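Local coordinates for tail spike protein (PDB 6EU4), which probably recognises capsular polysaccharide on the Acinetobacter host surface as a trimeric tailspike built around a parallel beta-helix, and may cleave it, as related phage tailspikes do, at residues 72-77 against 110-115; 88-93 against 120-125; 129-134 against 175-180; 138-143 against 192-197. All coordinates share one frame; numbering follows the deposited sequence.

Interaction 1 (72-77 against 110-115); sequences DGFLCI and QKVLIS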
# COMPACT_ATOMS: atom_id res chain seq x y z
N ASP A 72 37.28 30.89 -19.87
CA ASP A 72 36.33 30.63 -18.81
C ASP A 72 36.84 29.59 -17.82
O ASP A 72 36.08 29.14 -16.96
CB ASP A 72 34.99 30.17 -19.40
CG ASP A 72 35.13 28.93 -20.27
OD1 ASP A 72 36.11 28.17 -20.10
OD2 ASP A 72 34.24 28.72 -21.13
N GLY A 73 38.12 29.22 -17.91
CA GLY A 73 38.69 28.26 -16.99
C GLY A 73 38.13 26.86 -17.09
O GLY A 73 38.40 26.04 -16.20
N PHE A 74 37.36 26.56 -18.14
CA PHE A 74 36.67 25.28 -18.22
C PHE A 74 36.55 24.86 -19.69
O PHE A 74 37.48 24.25 -20.22
CB PHE A 74 35.33 25.41 -17.49
CG PHE A 74 34.42 24.22 -17.62
CD1 PHE A 74 34.93 22.94 -17.78
CD2 PHE A 74 33.05 24.40 -17.59
CE1 PHE A 74 34.08 21.86 -17.93
CE2 PHE A 74 32.19 23.32 -17.73
CZ PHE A 74 32.71 22.04 -17.90
N LEU A 75 35.44 25.19 -20.37
CA LEU A 75 35.28 24.67 -21.73
C LEU A 75 36.16 25.37 -22.77
O LEU A 75 36.42 24.79 -23.82
CB LEU A 75 33.82 24.77 -22.17
CG LEU A 75 32.86 23.84 -21.42
CD1 LEU A 75 31.48 23.94 -22.02
CD2 LEU A 75 33.31 22.39 -21.43
N CYS A 76 36.60 26.60 -22.52
CA CYS A 76 37.41 27.31 -23.50
C CYS A 76 38.46 28.12 -22.76
O CYS A 76 38.13 29.10 -22.09
CB CYS A 76 36.54 28.20 -24.39
SG CYS A 76 37.49 29.09 -25.65
N ILE A 77 39.72 27.71 -22.87
CA ILE A 77 40.82 28.32 -22.14
C ILE A 77 41.78 28.88 -23.19
O ILE A 77 42.51 28.13 -23.85
CB ILE A 77 41.50 27.34 -21.18
CG1 ILE A 77 40.48 26.87 -20.13
CG2 ILE A 77 42.74 28.00 -20.53
CD1 ILE A 77 40.95 25.76 -19.18
N GLN A 110 30.27 25.17 -9.70
CA GLN A 110 29.15 25.91 -10.27
C GLN A 110 29.20 25.89 -11.79
O GLN A 110 28.17 25.71 -12.45
CB GLN A 110 29.15 27.34 -9.74
CG GLN A 110 27.88 28.09 -10.06
CD GLN A 110 26.66 27.39 -9.49
OE1 GLN A 110 26.44 27.39 -8.27
NE2 GLN A 110 25.90 26.73 -10.36
N LYS A 111 30.40 26.04 -12.36
CA LYS A 111 30.53 26.01 -13.82
C LYS A 111 30.04 24.69 -14.40
O LYS A 111 29.36 24.69 -15.44
CB LYS A 111 31.99 26.26 -14.21
CG LYS A 111 32.42 27.71 -14.05
CD LYS A 111 33.88 27.88 -14.32
CE LYS A 111 34.29 29.33 -14.14
NZ LYS A 111 35.74 29.52 -14.32
N VAL A 112 30.38 23.56 -13.78
CA VAL A 112 29.97 22.31 -14.41
C VAL A 112 28.48 22.05 -14.19
O VAL A 112 27.82 21.46 -15.04
CB VAL A 112 30.82 21.10 -13.96
CG1 VAL A 112 32.29 21.31 -14.30
CG2 VAL A 112 30.63 20.78 -12.50
N LEU A 113 27.92 22.53 -13.07
CA LEU A 113 26.50 22.31 -12.82
C LEU A 113 25.60 23.00 -13.83
O LEU A 113 24.46 22.56 -14.04
CB LEU A 113 26.12 22.77 -11.41
CG LEU A 113 26.72 21.93 -10.28
CD1 LEU A 113 26.20 22.41 -8.94
CD2 LEU A 113 26.42 20.45 -10.46
N ILE A 114 26.06 24.08 -14.46
CA ILE A 114 25.24 24.78 -15.45
C ILE A 114 25.78 24.60 -16.86
O ILE A 114 25.40 25.34 -17.77
CB ILE A 114 25.08 26.27 -15.10
CG1 ILE A 114 26.44 26.97 -15.09
CG2 ILE A 114 24.38 26.38 -13.77
CD1 ILE A 114 26.34 28.50 -14.96
N SER A 115 26.65 23.61 -17.08
CA SER A 115 27.29 23.40 -18.38
C SER A 115 26.40 22.65 -19.37
O SER A 115 26.70 22.63 -20.57
CB SER A 115 28.57 22.58 -18.20
OG SER A 115 28.23 21.28 -17.76

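Interaction 2 (88-93 against 120-125); sequences TVSPEH and RLNGLY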
# COMPACT_ATOMS: atom_id res chain seq x y z
N THR A 88 29.91 14.19 -20.65
CA THR A 88 30.09 13.98 -19.22
C THR A 88 31.38 14.63 -18.76
O THR A 88 32.43 14.45 -19.39
CB THR A 88 30.13 12.50 -18.91
OG1 THR A 88 28.93 11.89 -19.40
CG2 THR A 88 30.24 12.27 -17.41
N VAL A 89 31.33 15.39 -17.66
CA VAL A 89 32.50 16.03 -17.08
C VAL A 89 32.46 15.87 -15.57
O VAL A 89 31.45 15.47 -14.98
CB VAL A 89 32.62 17.54 -17.42
CG1 VAL A 89 32.74 17.76 -18.92
CG2 VAL A 89 31.46 18.30 -16.82
N SER A 90 33.57 16.26 -14.93
CA SER A 90 33.73 16.30 -13.49
C SER A 90 34.12 17.71 -13.06
O SER A 90 34.70 18.46 -13.85
CB SER A 90 34.80 15.31 -13.04
OG SER A 90 34.45 13.98 -13.42
N PRO A 91 33.84 18.11 -11.82
CA PRO A 91 34.27 19.44 -11.37
C PRO A 91 35.77 19.69 -11.57
O PRO A 91 36.17 20.84 -11.78
CB PRO A 91 33.88 19.45 -9.89
CG PRO A 91 32.72 18.51 -9.82
CD PRO A 91 33.02 17.43 -10.80
N GLU A 92 36.58 18.64 -11.51
CA GLU A 92 38.01 18.74 -11.79
C GLU A 92 38.30 19.39 -13.13
O GLU A 92 39.31 20.09 -13.28
CB GLU A 92 38.68 17.35 -11.76
CG GLU A 92 38.63 16.59 -10.46
CD GLU A 92 37.35 15.75 -10.32
OE1 GLU A 92 36.28 16.33 -10.10
OE2 GLU A 92 37.44 14.51 -10.44
N HIS A 93 37.45 19.15 -14.14
CA HIS A 93 37.69 19.70 -15.47
C HIS A 93 37.58 21.21 -15.50
O HIS A 93 38.09 21.84 -16.44
CB HIS A 93 36.72 19.08 -16.48
CG HIS A 93 36.99 17.64 -16.76
ND1 HIS A 93 36.19 16.62 -16.29
CD2 HIS A 93 38.00 17.05 -17.45
CE1 HIS A 93 36.69 15.46 -16.70
NE2 HIS A 93 37.79 15.69 -17.40
N ARG A 120 29.83 14.16 -13.04
CA ARG A 120 30.29 13.09 -12.18
C ARG A 120 31.05 13.65 -10.98
O ARG A 120 31.95 14.49 -11.14
CB ARG A 120 31.18 12.12 -12.96
CG ARG A 120 30.39 11.24 -13.93
CD ARG A 120 29.72 10.04 -13.22
NE ARG A 120 30.74 9.03 -12.94
CZ ARG A 120 31.25 8.78 -11.74
NH1 ARG A 120 30.82 9.43 -10.65
NH2 ARG A 120 32.22 7.87 -11.63
N LEU A 121 30.69 13.19 -9.79
CA LEU A 121 31.38 13.56 -8.56
C LEU A 121 32.29 12.41 -8.13
O LEU A 121 31.83 11.28 -7.97
CB LEU A 121 30.37 13.89 -7.46
CG LEU A 121 29.37 15.01 -7.82
CD1 LEU A 121 28.42 15.29 -6.66
CD2 LEU A 121 30.07 16.29 -8.28
N ASN A 122 33.57 12.71 -7.93
CA ASN A 122 34.59 11.68 -7.77
C ASN A 122 35.31 11.74 -6.43
O ASN A 122 36.33 11.06 -6.25
CB ASN A 122 35.58 11.78 -8.91
CG ASN A 122 34.89 11.77 -10.24
OD1 ASN A 122 33.97 10.97 -10.45
ND2 ASN A 122 35.30 12.65 -11.14
N GLY A 123 34.81 12.53 -5.50
CA GLY A 123 35.40 12.65 -4.19
C GLY A 123 34.68 13.77 -3.47
O GLY A 123 33.58 14.15 -3.87
N LEU A 124 35.31 14.29 -2.42
CA LEU A 124 34.74 15.39 -1.66
C LEU A 124 35.29 16.71 -2.17
O LEU A 124 36.52 16.87 -2.33
CB LEU A 124 35.03 15.25 -0.17
CG LEU A 124 34.44 13.99 0.45
CD1 LEU A 124 34.99 13.81 1.87
CD2 LEU A 124 32.91 14.02 0.40
N TYR A 125 34.39 17.64 -2.42
CA TYR A 125 34.74 18.98 -2.85
C TYR A 125 34.28 19.95 -1.76
O TYR A 125 33.16 19.82 -1.26
CB TYR A 125 34.07 19.33 -4.16
CG TYR A 125 34.26 18.30 -5.25
CD1 TYR A 125 35.35 18.35 -6.11
CD2 TYR A 125 33.34 17.28 -5.42
CE1 TYR A 125 35.51 17.41 -7.13
CE2 TYR A 125 33.48 16.34 -6.44
CZ TYR A 125 34.55 16.41 -7.28
OH TYR A 125 34.68 15.46 -8.27

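Interaction 3 (129-134 against 175-180); sequences VPVYYN and AIMVAI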
# COMPACT_ATOMS: atom_id res chain seq x y z
N VAL A 129 30.52 28.81 -0.67
CA VAL A 129 29.19 29.35 -0.94
C VAL A 129 28.30 28.19 -1.38
O VAL A 129 28.80 27.10 -1.70
CB VAL A 129 29.24 30.46 -2.02
CG1 VAL A 129 29.98 31.70 -1.49
CG2 VAL A 129 29.89 29.96 -3.29
N PRO A 130 26.99 28.38 -1.39
CA PRO A 130 26.12 27.36 -1.97
C PRO A 130 26.41 27.22 -3.46
O PRO A 130 26.88 28.15 -4.11
CB PRO A 130 24.70 27.90 -1.73
CG PRO A 130 24.87 29.03 -0.73
CD PRO A 130 26.22 29.58 -1.00
N VAL A 131 26.07 26.05 -4.00
CA VAL A 131 26.09 25.82 -5.44
C VAL A 131 24.67 25.50 -5.87
O VAL A 131 23.92 24.86 -5.12
CB VAL A 131 27.07 24.71 -5.86
CG1 VAL A 131 28.51 25.15 -5.49
CG2 VAL A 131 26.74 23.37 -5.20
N TYR A 132 24.29 25.98 -7.04
CA TYR A 132 22.92 25.81 -7.50
C TYR A 132 22.87 25.01 -8.79
O TYR A 132 23.84 24.90 -9.55
CB TYR A 132 22.24 27.18 -7.69
CG TYR A 132 22.78 28.01 -8.84
CD1 TYR A 132 22.32 27.82 -10.14
CD2 TYR A 132 23.76 28.97 -8.62
CE1 TYR A 132 22.83 28.58 -11.19
CE2 TYR A 132 24.27 29.73 -9.67
CZ TYR A 132 23.79 29.52 -10.94
OH TYR A 132 24.29 30.26 -11.98
N TYR A 133 21.71 24.41 -9.02
CA TYR A 133 21.41 23.76 -10.28
C TYR A 133 20.05 24.24 -10.75
O TYR A 133 19.23 24.70 -9.95
CB TYR A 133 21.45 22.24 -10.13
CG TYR A 133 20.46 21.65 -9.13
CD1 TYR A 133 20.72 21.66 -7.76
CD2 TYR A 133 19.27 21.06 -9.56
CE1 TYR A 133 19.81 21.13 -6.86
CE2 TYR A 133 18.36 20.51 -8.64
CZ TYR A 133 18.64 20.56 -7.30
OH TYR A 133 17.75 20.02 -6.39
N ASN A 134 19.81 24.14 -12.07
CA ASN A 134 18.57 24.62 -12.66
C ASN A 134 17.74 23.43 -13.08
O ASN A 134 17.06 22.81 -12.24
CB ASN A 134 18.86 25.58 -13.82
CG ASN A 134 19.70 26.78 -13.42
OD1 ASN A 134 20.71 27.08 -14.06
ND2 ASN A 134 19.29 27.49 -12.37
N ALA A 175 22.64 27.57 2.57
CA ALA A 175 22.37 26.21 2.14
C ALA A 175 23.62 25.66 1.46
O ALA A 175 24.53 26.42 1.12
CB ALA A 175 21.19 26.15 1.17
N ILE A 176 23.68 24.34 1.30
CA ILE A 176 24.80 23.72 0.60
C ILE A 176 24.54 23.69 -0.89
O ILE A 176 25.39 24.07 -1.70
CB ILE A 176 25.08 22.31 1.14
CG1 ILE A 176 25.28 22.36 2.66
CG2 ILE A 176 26.31 21.72 0.46
CD1 ILE A 176 25.39 21.00 3.30
N MSE A 177 23.35 23.23 -1.26
CA MSE A 177 22.91 23.17 -2.65
C MSE A 177 21.52 23.79 -2.77
O MSE A 177 20.69 23.66 -1.86
CB MSE A 177 22.92 21.70 -3.13
CG MSE A 177 22.90 21.52 -4.59
SE MSE A 177 23.21 19.60 -4.98
CE MSE A 177 23.90 19.88 -6.72
N VAL A 178 21.27 24.50 -3.87
CA VAL A 178 20.03 25.24 -4.09
C VAL A 178 19.50 24.90 -5.48
O VAL A 178 20.25 24.98 -6.46
CB VAL A 178 20.25 26.76 -3.97
CG1 VAL A 178 18.94 27.53 -4.16
CG2 VAL A 178 20.90 27.10 -2.63
N ALA A 179 18.22 24.56 -5.56
CA ALA A 179 17.54 24.37 -6.84
C ALA A 179 16.87 25.68 -7.24
O ALA A 179 16.10 26.25 -6.46
CB ALA A 179 16.48 23.27 -6.74
N ILE A 180 17.17 26.17 -8.44
CA ILE A 180 16.66 27.44 -8.94
C ILE A 180 16.06 27.25 -10.33
O ILE A 180 16.74 26.73 -11.23
CB ILE A 180 17.77 28.51 -8.98
CG1 ILE A 180 18.44 28.65 -7.62
CG2 ILE A 180 17.22 29.84 -9.51
CD1 ILE A 180 19.56 29.74 -7.53
O HOH W 1 28.05 24.49 -1.30

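Interaction 4 (138-143 against 192-197); sequences TIEGTG and HLSGFT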
# COMPACT_ATOMS: atom_id res chain seq x y z
N THR A 138 21.77 16.17 -14.55
CA THR A 138 22.08 14.86 -13.98
C THR A 138 23.43 14.98 -13.29
O THR A 138 24.42 15.41 -13.90
CB THR A 138 22.08 13.77 -15.06
OG1 THR A 138 20.74 13.60 -15.56
CG2 THR A 138 22.55 12.43 -14.49
N ILE A 139 23.46 14.61 -12.00
CA ILE A 139 24.65 14.64 -11.16
C ILE A 139 24.76 13.26 -10.52
O ILE A 139 23.81 12.80 -9.89
CB ILE A 139 24.57 15.72 -10.07
CG1 ILE A 139 24.22 17.08 -10.65
CG2 ILE A 139 25.87 15.75 -9.28
CD1 ILE A 139 23.89 18.13 -9.61
N GLU A 140 25.90 12.59 -10.71
CA GLU A 140 26.08 11.21 -10.27
C GLU A 140 27.41 11.07 -9.54
O GLU A 140 28.48 11.28 -10.14
CB GLU A 140 26.02 10.25 -11.46
CG GLU A 140 26.24 8.76 -11.10
CD GLU A 140 26.36 7.86 -12.32
OE1 GLU A 140 25.93 8.26 -13.41
OE2 GLU A 140 26.87 6.72 -12.18
N GLY A 141 27.36 10.70 -8.26
CA GLY A 141 28.52 10.20 -7.55
C GLY A 141 28.45 8.67 -7.46
O GLY A 141 27.51 8.04 -7.92
N THR A 142 29.48 8.08 -6.84
CA THR A 142 29.48 6.63 -6.65
C THR A 142 29.01 6.20 -5.27
O THR A 142 28.92 4.99 -5.01
CB THR A 142 30.87 6.03 -6.91
OG1 THR A 142 31.83 6.62 -6.02
CG2 THR A 142 31.29 6.21 -8.36
N GLY A 143 28.68 7.13 -4.40
CA GLY A 143 28.18 6.79 -3.09
C GLY A 143 28.37 7.93 -2.11
O GLY A 143 29.22 8.82 -2.30
N HIS A 192 18.04 14.85 -12.10
CA HIS A 192 18.24 13.44 -11.76
C HIS A 192 19.57 13.37 -11.02
O HIS A 192 20.64 13.31 -11.63
CB HIS A 192 18.19 12.58 -13.02
CG HIS A 192 16.91 12.77 -13.77
ND1 HIS A 192 15.70 12.28 -13.31
CD2 HIS A 192 16.62 13.50 -14.88
CE1 HIS A 192 14.74 12.66 -14.13
NE2 HIS A 192 15.26 13.41 -15.08
N LEU A 193 19.48 13.42 -9.69
CA LEU A 193 20.64 13.50 -8.81
C LEU A 193 20.81 12.18 -8.08
O LEU A 193 19.82 11.62 -7.59
CB LEU A 193 20.47 14.61 -7.79
CG LEU A 193 20.82 16.03 -8.18
CD1 LEU A 193 20.22 16.41 -9.50
CD2 LEU A 193 20.44 17.01 -7.08
N SER A 194 22.05 11.68 -7.99
CA SER A 194 22.23 10.43 -7.26
C SER A 194 23.63 10.26 -6.71
O SER A 194 24.61 10.59 -7.39
CB SER A 194 21.90 9.22 -8.13
OG SER A 194 22.72 9.16 -9.26
N GLY A 195 23.71 9.69 -5.51
CA GLY A 195 24.95 9.06 -5.07
C GLY A 195 25.98 9.98 -4.45
O GLY A 195 27.18 9.84 -4.74
N PHE A 196 25.55 10.92 -3.61
CA PHE A 196 26.52 11.82 -3.00
C PHE A 196 25.94 12.42 -1.72
O PHE A 196 24.76 12.24 -1.39
CB PHE A 196 26.95 12.93 -3.96
CG PHE A 196 25.84 13.80 -4.47
CD1 PHE A 196 25.43 14.91 -3.77
CD2 PHE A 196 25.22 13.52 -5.69
CE1 PHE A 196 24.42 15.72 -4.25
CE2 PHE A 196 24.21 14.32 -6.18
CZ PHE A 196 23.82 15.43 -5.45
N THR A 197 26.80 13.12 -0.98
CA THR A 197 26.43 13.72 0.29
C THR A 197 26.59 15.23 0.23
O THR A 197 27.38 15.77 -0.55
CB THR A 197 27.29 13.13 1.43
OG1 THR A 197 26.87 13.68 2.68
CG2 THR A 197 28.78 13.46 1.22

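Interaction 1 (72-77 against 110-115)
An Asx turn at Asp72-Phe74 meets the end of helix 106-113, the helix that covers the N-terminal end of this chain's parallel beta-helix, so the contact joins the N-terminal region to the shaft. The ring of Phe74 carries it. Val112 CG1 sits over one ring face, 4.1 Å from the Phe74 centroid and 27° off the normal, which makes this a CH-pi contact. Leu75 CD2 lies against the other face, 3.5 Å above the ring plane, and Ser115 CB meets the edge, 3.7 Å from Phe74 CE2. The ring is thus sandwiched between a helix residue and its own sequence neighbour. It gets there because CG is anti to the backbone N (chi1 173°). Lys111 slides past it in the opposing direction; its chain, extended beyond CG, brings NZ to 2.7 Å from Asp72 O, from above the carbonyl plane. Asp72 OD1 is not in contact with Lys111 NZ, 5.9 Å away.

In the second shell, Asp72 OD1 accepts two backbone N-H groups: Phe74 N at 2.8 Å, from above the carboxylate plane, and additionally Cys76 N at 2.9 Å on its syn lone pair, nearly straight at 170°. These bonds fix the backbone that presents both Phe74 and the Asp72 carbonyl. Beyond the turn, Arg61 binds Phe74 O, and Lys53 of the second subunit binds Ser115 O. On the helix side, Ser115 OG folds back between its own backbone N and carbonyl carbon and donates to Val112 O at 2.8 Å, in the carbonyl plane on a lone pair.

Interaction 2 (88-93 against 120-125)
One backbone bond ties the segments: Arg120 N donates to Val89 O at 2.8 Å, nearly straight at 171° and in the carbonyl plane. It belongs to the parallel pairing of strands 88-89 and 118-121, where the beta-helix begins, with helix 106-113 as the connection between them.

Side-chain hydrogen bonds converge on Glu92, whose chain bends at chi2 (88°) so that its carboxylate turns toward 120-125. Asn122 ND2 reaches Glu92 OE2 at 2.9 Å, on the syn lone pair, with the acceptor in the amide plane although the carboxylate and amide planes stand 80° apart. The same nitrogen gives a more bent bond to Ser90 OG at 2.8 Å. Tyr125 OH donates to Glu92 OE1 at 2.6 Å from above the carboxylate plane, while accepting from Asn122 N at 3.0 Å.

Apolar contacts gather on Pro91. Its CG lies over one face of the Tyr125 ring, 4.1 Å from the centroid, a CH-pi contact, and also touches Leu121 CD2 at 3.8 Å. Thr88 CG2 packs alongside Arg120 CG at 3.6 Å, the guanidinium continuing to Glu140 O.

Ser90 OG, which accepts from Asn122 ND2, in turn donates to Asn86 OD1 of the third subunit. Both oxygens of the buried Glu92 carboxylate accept from neutral donors, an arrangement consistent with an ionised carboxylate whose charge would be stabilised by the phenol O-H and the amide N-H.

Interaction 3 (129-134 against 175-180)
From CB, the Tyr133 side chain turns into the crowded position between its backbone N and carbonyl carbon (chi1 60°), which swings the ring across to strand 175-179. Tyr133 CD1 lies 3.6 Å from Val178 O and 3.8 Å from Met177 CE, the selenomethionine methyl. CE1 follows, 3.9 Å from Met177 CG. The selenium stands obliquely to the ring, 5.1 Å from its centroid, in a Met-aromatic contact. On the other edge of the ring CE2 approaches Ala179 CB, and CZ is closer to that methyl at 3.5 Å. Ala179 CA lies over the ring face, 16° off the normal, a CH-pi contact. At the tip, OH passes Ala179 CB and hydrogen-bonds to Tyr221 OH.

The backbones beneath are parallel and in register, Val131 beside Met177, Tyr132 beside Val178 and Tyr133 beside Ala179, the stacking of successive coils in a parallel beta-helix. Four bonds run between them, the straightest from Ile180 N to Tyr133 O at 2.9 Å, 169° at the hydrogen. Val131, Tyr133, Met177 and Ala179 share one face; Val131 and Met177 there also touch Phe149. On the Tyr132 and Val178 face, Tyr132 CB meets Ile180 CD1 at 3.7 Å. The ladder is extended at both ends: a water donates to Val129 O and Ile176 O, and Asn134 ND2 reaches Ile180 O at 2.9 Å from above the carbonyl plane.

Interaction 4 (138-143 against 192-197)
Ile139 sets CG1 anti to its carbonyl carbon (chi1 -52°), while Phe196 holds CG in the crowded position between backbone N and carbonyl carbon (chi1 59°); together these rotations bring Ile139 CG2 to 3.8 Å from Phe196 CE2. Phe196 comes from strand 196-200, beyond the corner. Ile139 and Leu193 belong to adjoining coils of the parallel beta-helix, whose strands 138-141 and 192-194 run 4.7 Å apart at an axis angle of 11°. Sharing the sheet face of Ile139, Leu193 lies alongside it and points the same way, Leu193 CG being 4.0 Å from Ile139 CD1. Met177 touches both Ile139 and Phe196 in the interior.

Three backbone bonds hold the pairing, the shortest from Ser194 N to Ile139 O at 2.8 Å, nearly along the C=O axis. On the opposite face Thr138, Glu140 and His192 meet neighbouring subunits: Thr138 OG1 bonds to Thr142 O of the second, and Glu140 bridges Lys118 of its own chain and Lys118 of the third.

At the corner, glycines let the backbones close in. Gly141 CA stands 3.1 Å from Gly195 O, an approach between residues without side chains, and Gly143 N gives that same oxygen a weak bond, also 3.1 Å long.

Interactions 2, 3 and 4 are buried; interaction 1, only partly so, sits where the N-terminal region meets the capping helix. That helix connects the contacts: Val112 packs on Val89 and Pro91 of interaction 2, Gln110 probably bonds to Tyr132 N of interaction 3, and Leu113 reaches Ile139 of interaction 4. Strand 118-121 leads from interaction 2 to its neighbour 138-141 through Leu121 N and Glu140 O. Interactions 3 and 4 stack coils on different faces of the beta-helix, meeting inside where Met177 CE touches Ile139 CD1. Backbone ladders dominate both; interaction 1 rests on a ring and one lysine-to-carbonyl bond, interaction 2 on polar side chains beside one backbone bond. All but interaction 3 touch other subunits.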